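Local coordinates for protein putative transcriptional regulator (Streptomyces coelicolor A3, PDB 2RA5) that is probably a GntR-family DNA-binding transcription factor whose UTRA domain, likely an effector-sensing module, here holds meso-tartaric acid, at residues 137-142 and 147-152; 164-167 and 173-176. All coordinates share one frame; numbering follows the deposited sequence.

Contact 1: 137-142 and 147-152; sequences ERLRLT and MAYLCN. With SRT (S,R meso-tartaric acid), chain B.
Leu-150 lays its CD1 methyl over one face of the Arg-138 guanidinium, 3.8 Å from NH2 and offset toward the rim, while the same methyl meets Arg-140 CG at 3.8 Å. Both arginines and Leu-150 project from the same face of the antiparallel hairpin, the leucine methyl between the two arginine chains. Bent at chi2 and chi3, Arg-138 turns the edge of its guanidinium to the meso-tartaric acid. Arg-138 NH1 donates to tartrate O2 at 2.4 Å, too short for the exact length to be trusted, and Arg-138 NH2 bonds weakly to tartrate O1. Arg-140 brings NH2 to 2.8 Å from tartrate O3. Leu-171 N and Arg-215 NH1 also bind this ligand. On the other face Tyr-149, its CG anti to the backbone N (chi1 -159°), reaches back over the neighbouring strand and donates its OH to Glu-137 OE2, with the carboxylate and ring planes 85° apart. Arg-135 pairs with the other carboxylate oxygen, OE1. Leu-139 CD1 packs against the ring edge, 3.9 Å from Tyr-149 CD1. A phenylalanine at Tyr-149 would probably leave Glu-137 OE2 without its donor and the carboxylate freer to turn. A classic beta bulge interrupts the pairing where Arg-140 O accepts Met-147 N at 2.7 Å and, weakly, Ala-148 N. Two arginines converging on one acid are consistent with a pocket suited to an anionic effector.

Contact 2: 164-167 and 173-176; sequences GQLE and RLMR
Leu-174 projects from helix 171-177 toward the short helix 165-168, and its side chain carries the whole second half of this contact. CB only starts the reach and stays clear of the side chains of 164-167. Leu-174 CG is still 4.7 Å from Gln-165 CB, the nearest side-chain atom on the other helix. Beyond it the chain is extended, with CD1 anti to CA (chi2 176°), which makes this methyl the leading tip. Leu-174 CD1 lands between two consecutive residues: 4.0 Å from Gln-165 CB, and 4.1 Å from Leu-166 CG, whose CD2 branch lies at the same range. The two leucine side chains cross at about a right angle, and the methyl meets Leu-166 at CG and CD2. The second methyl of Leu-174, CD2, stays on the Gln-165 side, 4.3 Å from that CB.

The segments belong to the UTRA domain, in which these two short helices follow one another closely. The second helix and the link before it contribute Gly-170, Leu-171 and Tyr-172 to the tartrate pocket, with the first helix beside it. Gly-164 is the N-cap of the first helix. With its backbone angles a side chain would collide with the carbonyl oxygen of the residue before, which accounts for a glycine here, and Gly-164 O accepts Glu-167 N at 2.9 Å, closing the first turn.

Leu-166 is the buried member, resting on Val-109 and Ile-136 of the sheet, with its side chain about 6 Å from the bound tartrate. Gln-165 is exposed; its chain bends at chi2 and brings the amide alongside Leu-174 CD2, with OE1 about as near to that methyl as CB is. Thr-169 packs on Leu-174 from the loop that joins the two helices.

How the contacts relate
Contact 1 joins two neighbouring strands of the central antiparallel sheet, centred 8 Å from the middle of the chain, and most of its residues are buried. Contact 2 lies farther out, at 13 Å, between two short helices, with one of its three touching residues buried and one exposed. The buried areas follow suit, 650 against 127 Å². Backbone and charged side-chain bonds dominate in 137-142 and 147-152, whereas 164-167 and 173-176 meet mainly through aliphatic carbons. The two join where Leu-166 CD2 packs 4.1 Å from Arg-138 NE, so an apolar residue of contact 2 backs an arginine that holds the tartrate in contact 1.

Contact 1: 137-142 and 147-152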
loop_
_atom_site.group_PDB
_atom_site.type_symbol
_atom_site.label_atom_id
_atom_site.label_comp_id
_atom_site.label_asym_id
_atom_site.label_seq_id
_atom_site.Cartn_x
_atom_site.Cartn_y
_atom_site.Cartn_z
ATOM N N GLU A 137 0.317 20.874 -7.268
ATOM C CA GLU A 137 -0.680 20.282 -6.394
ATOM C C GLU A 137 -1.998 20.029 -7.147
ATOM O O GLU A 137 -2.515 20.914 -7.821
ATOM C CB GLU A 137 -0.880 21.160 -5.162
ATOM C CG GLU A 137 0.374 21.280 -4.325
ATOM C CD GLU A 137 0.152 22.002 -3.016
ATOM O OE1 GLU A 137 1.132 22.554 -2.468
ATOM O OE2 GLU A 137 -0.997 22.027 -2.531
ATOM N N ARG A 138 -2.508 18.803 -7.059
ATOM C CA ARG A 138 -3.773 18.433 -7.698
ATOM C C ARG A 138 -4.754 17.802 -6.711
ATOM O O ARG A 138 -4.367 17.041 -5.822
ATOM C CB ARG A 138 -3.592 17.429 -8.840
ATOM C CG ARG A 138 -2.770 17.870 -10.014
ATOM C CD ARG A 138 -1.573 16.934 -10.134
ATOM N NE ARG A 138 -1.733 15.876 -11.123
ATOM C CZ ARG A 138 -1.013 14.761 -11.133
ATOM N NH1 ARG A 138 -1.209 13.837 -12.067
ATOM N NH2 ARG A 138 -0.102 14.563 -10.190
ATOM N N LEU A 139 -6.030 18.115 -6.892
ATOM C CA LEU A 139 -7.098 17.365 -6.248
ATOM C C LEU A 139 -7.710 16.423 -7.296
ATOM O O LEU A 139 -8.002 16.835 -8.420
ATOM C CB LEU A 139 -8.140 18.319 -5.676
ATOM C CG LEU A 139 -9.273 17.768 -4.808
ATOM C CD1 LEU A 139 -8.772 17.275 -3.460
ATOM C CD2 LEU A 139 -10.335 18.841 -4.611
ATOM N N ARG A 140 -7.839 15.146 -6.945
ATOM C CA ARG A 140 -8.517 14.178 -7.805
ATOM C C ARG A 140 -9.895 13.907 -7.250
ATOM O O ARG A 140 -10.050 13.588 -6.068
ATOM C CB ARG A 140 -7.745 12.867 -7.864
ATOM C CG ARG A 140 -6.497 12.958 -8.680
ATOM C CD ARG A 140 -6.717 12.544 -10.126
ATOM N NE ARG A 140 -5.542 11.799 -10.577
ATOM C CZ ARG A 140 -4.761 12.148 -11.592
ATOM N NH1 ARG A 140 -5.046 13.225 -12.318
ATOM N NH2 ARG A 140 -3.705 11.401 -11.895
ATOM N N LEU A 141 -10.910 14.040 -8.087
ATOM C CA LEU A 141 -12.254 13.714 -7.616
ATOM C C LEU A 141 -12.917 12.600 -8.416
ATOM O O LEU A 141 -12.677 12.443 -9.620
ATOM C CB LEU A 141 -13.158 14.951 -7.569
ATOM C CG LEU A 141 -12.547 16.225 -6.977
ATOM C CD1 LEU A 141 -11.752 16.951 -8.055
ATOM C CD2 LEU A 141 -13.615 17.144 -6.385
ATOM N N THR A 142 -13.742 11.826 -7.719
ATOM C CA THR A 142 -14.589 10.818 -8.343
ATOM C C THR A 142 -16.045 11.116 -8.044
ATOM O O THR A 142 -16.440 11.191 -6.871
ATOM C CB THR A 142 -14.279 9.412 -7.818
ATOM O OG1 THR A 142 -14.233 9.432 -6.378
ATOM C CG2 THR A 142 -12.953 8.921 -8.399
HETATM N N MSE A 147 -11.124 12.607 -3.762
HETATM C CA MSE A 147 -10.590 11.271 -3.531
HETATM C C MSE A 147 -9.166 11.290 -2.971
HETATM O O MSE A 147 -8.818 10.535 -2.052
HETATM C CB MSE A 147 -10.601 10.499 -4.843
HETATM C CG MSE A 147 -10.001 9.127 -4.721
HETATM SE SE MSE A 147 -9.931 8.314 -6.468
HETATM C CE MSE A 147 -8.103 8.818 -6.970
ATOM N N ALA A 148 -8.354 12.179 -3.531
ATOM C CA ALA A 148 -6.939 12.228 -3.215
ATOM C C ALA A 148 -6.376 13.628 -3.399
ATOM O O ALA A 148 -6.851 14.397 -4.244
ATOM C CB ALA A 148 -6.185 11.243 -4.080
ATOM N N TYR A 149 -5.364 13.940 -2.592
ATOM C CA TYR A 149 -4.584 15.175 -2.722
ATOM C C TYR A 149 -3.132 14.887 -3.152
ATOM O O TYR A 149 -2.370 14.263 -2.417
ATOM C CB TYR A 149 -4.603 15.973 -1.416
ATOM C CG TYR A 149 -4.276 17.409 -1.664
ATOM C CD1 TYR A 149 -5.108 18.189 -2.447
ATOM C CD2 TYR A 149 -3.118 17.982 -1.156
ATOM C CE1 TYR A 149 -4.816 19.505 -2.704
ATOM C CE2 TYR A 149 -2.813 19.305 -1.409
ATOM C CZ TYR A 149 -3.671 20.062 -2.186
ATOM O OH TYR A 149 -3.410 21.382 -2.464
ATOM N N LEU A 150 -2.763 15.331 -4.352
ATOM C CA LEU A 150 -1.480 14.979 -4.954
ATOM C C LEU A 150 -0.486 16.145 -5.049
ATOM O O LEU A 150 -0.672 17.039 -5.869
ATOM C CB LEU A 150 -1.705 14.426 -6.368
ATOM C CG LEU A 150 -2.775 13.354 -6.608
ATOM C CD1 LEU A 150 -2.711 12.837 -8.037
ATOM C CD2 LEU A 150 -2.651 12.216 -5.597
ATOM N N CYS A 151 0.570 16.127 -4.231
ATOM C CA CYS A 151 1.674 17.094 -4.366
ATOM C C CYS A 151 2.867 16.475 -5.091
ATOM O O CYS A 151 3.401 15.459 -4.653
ATOM C CB CYS A 151 2.151 17.619 -3.000
ATOM S SG CYS A 151 0.858 18.144 -1.857
ATOM N N ASN A 152 3.298 17.093 -6.185
ATOM C CA ASN A 152 4.500 16.625 -6.882
ATOM C C ASN A 152 5.612 17.658 -7.074
ATOM O O ASN A 152 5.364 18.858 -7.202
ATOM C CB ASN A 152 4.151 15.950 -8.224
ATOM C CG ASN A 152 3.185 14.779 -8.055
ATOM O OD1 ASN A 152 3.588 13.620 -7.970
ATOM N ND2 ASN A 152 1.912 15.086 -7.970
HETATM O O1 SRT B . 1.071 11.469 -10.223
HETATM O O11 SRT B . -0.162 9.830 -9.364
HETATM C C1 SRT B . 0.103 10.657 -10.290
HETATM C C2 SRT B . -0.803 10.702 -11.506
HETATM O O2 SRT B . -0.301 11.647 -12.458
HETATM C C3 SRT B . -1.019 9.306 -12.125
HETATM O O3 SRT B . -2.218 9.234 -12.909
HETATM C C4 SRT B . 0.122 8.921 -13.014
HETATM O O4 SRT B . 0.072 9.170 -14.256
HETATM O O41 SRT B . 1.070 8.357 -12.429
#

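Contact 2: 164-167 and 173-176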
loop_
_atom_site.group_PDB
_atom_site.type_symbol
_atom_site.label_atom_id
_atom_site.label_comp_id
_atom_site.label_asym_id
_atom_site.label_seq_id
_atom_site.Cartn_x
_atom_site.Cartn_y
_atom_site.Cartn_z
ATOM N N GLY A 164 -3.796 22.873 -16.836
ATOM C CA GLY A 164 -4.719 22.665 -17.934
ATOM C C GLY A 164 -4.408 21.358 -18.626
ATOM O O GLY A 164 -5.245 20.459 -18.649
ATOM N N GLN A 165 -3.205 21.246 -19.184
ATOM C CA GLN A 165 -2.734 19.959 -19.668
ATOM C C GLN A 165 -2.899 18.942 -18.556
ATOM O O GLN A 165 -3.224 17.782 -18.794
ATOM C CB GLN A 165 -1.276 20.040 -20.063
ATOM C CG GLN A 165 -1.020 21.010 -21.165
ATOM C CD GLN A 165 -0.410 20.332 -22.353
ATOM O OE1 GLN A 165 0.771 20.507 -22.639
ATOM N NE2 GLN A 165 -1.208 19.519 -23.043
ATOM N N LEU A 166 -2.688 19.413 -17.333
ATOM C CA LEU A 166 -2.722 18.580 -16.144
ATOM C C LEU A 166 -4.129 18.151 -15.749
ATOM O O LEU A 166 -4.310 17.175 -15.024
ATOM C CB LEU A 166 -2.051 19.329 -14.995
ATOM C CG LEU A 166 -0.536 19.122 -14.971
ATOM C CD1 LEU A 166 0.167 20.261 -14.245
ATOM C CD2 LEU A 166 -0.183 17.770 -14.362
ATOM N N GLU A 167 -5.123 18.898 -16.205
ATOM C CA GLU A 167 -6.502 18.542 -15.914
ATOM C C GLU A 167 -7.007 17.556 -16.963
ATOM O O GLU A 167 -7.989 16.846 -16.746
ATOM C CB GLU A 167 -7.375 19.797 -15.822
ATOM C CG GLU A 167 -7.024 20.682 -14.620
ATOM C CD GLU A 167 -7.786 21.997 -14.604
ATOM O OE1 GLU A 167 -8.290 22.401 -13.527
ATOM O OE2 GLU A 167 -7.874 22.631 -15.676
ATOM N N ARG A 173 2.005 10.446 -18.258
ATOM C CA ARG A 173 1.771 10.541 -19.697
ATOM C C ARG A 173 2.414 11.806 -20.233
ATOM O O ARG A 173 3.094 11.780 -21.259
ATOM C CB ARG A 173 0.268 10.520 -20.020
ATOM C CG ARG A 173 -0.075 10.778 -21.498
ATOM C CD ARG A 173 -1.589 10.716 -21.747
ATOM N NE ARG A 173 -2.022 11.474 -22.927
ATOM C CZ ARG A 173 -2.687 10.963 -23.966
ATOM N NH1 ARG A 173 -3.034 11.748 -24.977
ATOM N NH2 ARG A 173 -3.016 9.677 -23.997
ATOM N N LEU A 174 2.211 12.912 -19.522
ATOM C CA LEU A 174 2.812 14.186 -19.918
ATOM C C LEU A 174 4.328 14.089 -19.979
ATOM O O LEU A 174 4.951 14.559 -20.930
ATOM C CB LEU A 174 2.411 15.305 -18.957
ATOM C CG LEU A 174 1.186 16.113 -19.379
ATOM C CD1 LEU A 174 0.807 17.129 -18.312
ATOM C CD2 LEU A 174 1.479 16.801 -20.695
HETATM N N MSE A 175 4.923 13.471 -18.963
HETATM C CA MSE A 175 6.382 13.382 -18.891
HETATM C C MSE A 175 6.948 12.538 -20.021
HETATM O O MSE A 175 7.960 12.883 -20.629
HETATM C CB MSE A 175 6.837 12.830 -17.540
HETATM C CG MSE A 175 6.433 13.702 -16.351
HETATM SE SE MSE A 175 7.193 13.115 -14.653
HETATM C CE MSE A 175 6.797 11.212 -14.773
ATOM N N ARG A 176 6.296 11.417 -20.294
ATOM C CA ARG A 176 6.707 10.571 -21.402
ATOM C C ARG A 176 6.559 11.363 -22.690
ATOM O O ARG A 176 7.416 11.304 -23.571
ATOM C CB ARG A 176 5.882 9.281 -21.439
ATOM C CG ARG A 176 6.501 8.155 -20.606
ATOM C CD ARG A 176 5.746 6.831 -20.744
ATOM N NE ARG A 176 4.451 6.840 -20.060
ATOM C CZ ARG A 176 4.165 6.115 -18.980
ATOM N NH1 ARG A 176 5.085 5.310 -18.456
ATOM N NH2 ARG A 176 2.956 6.190 -18.429
#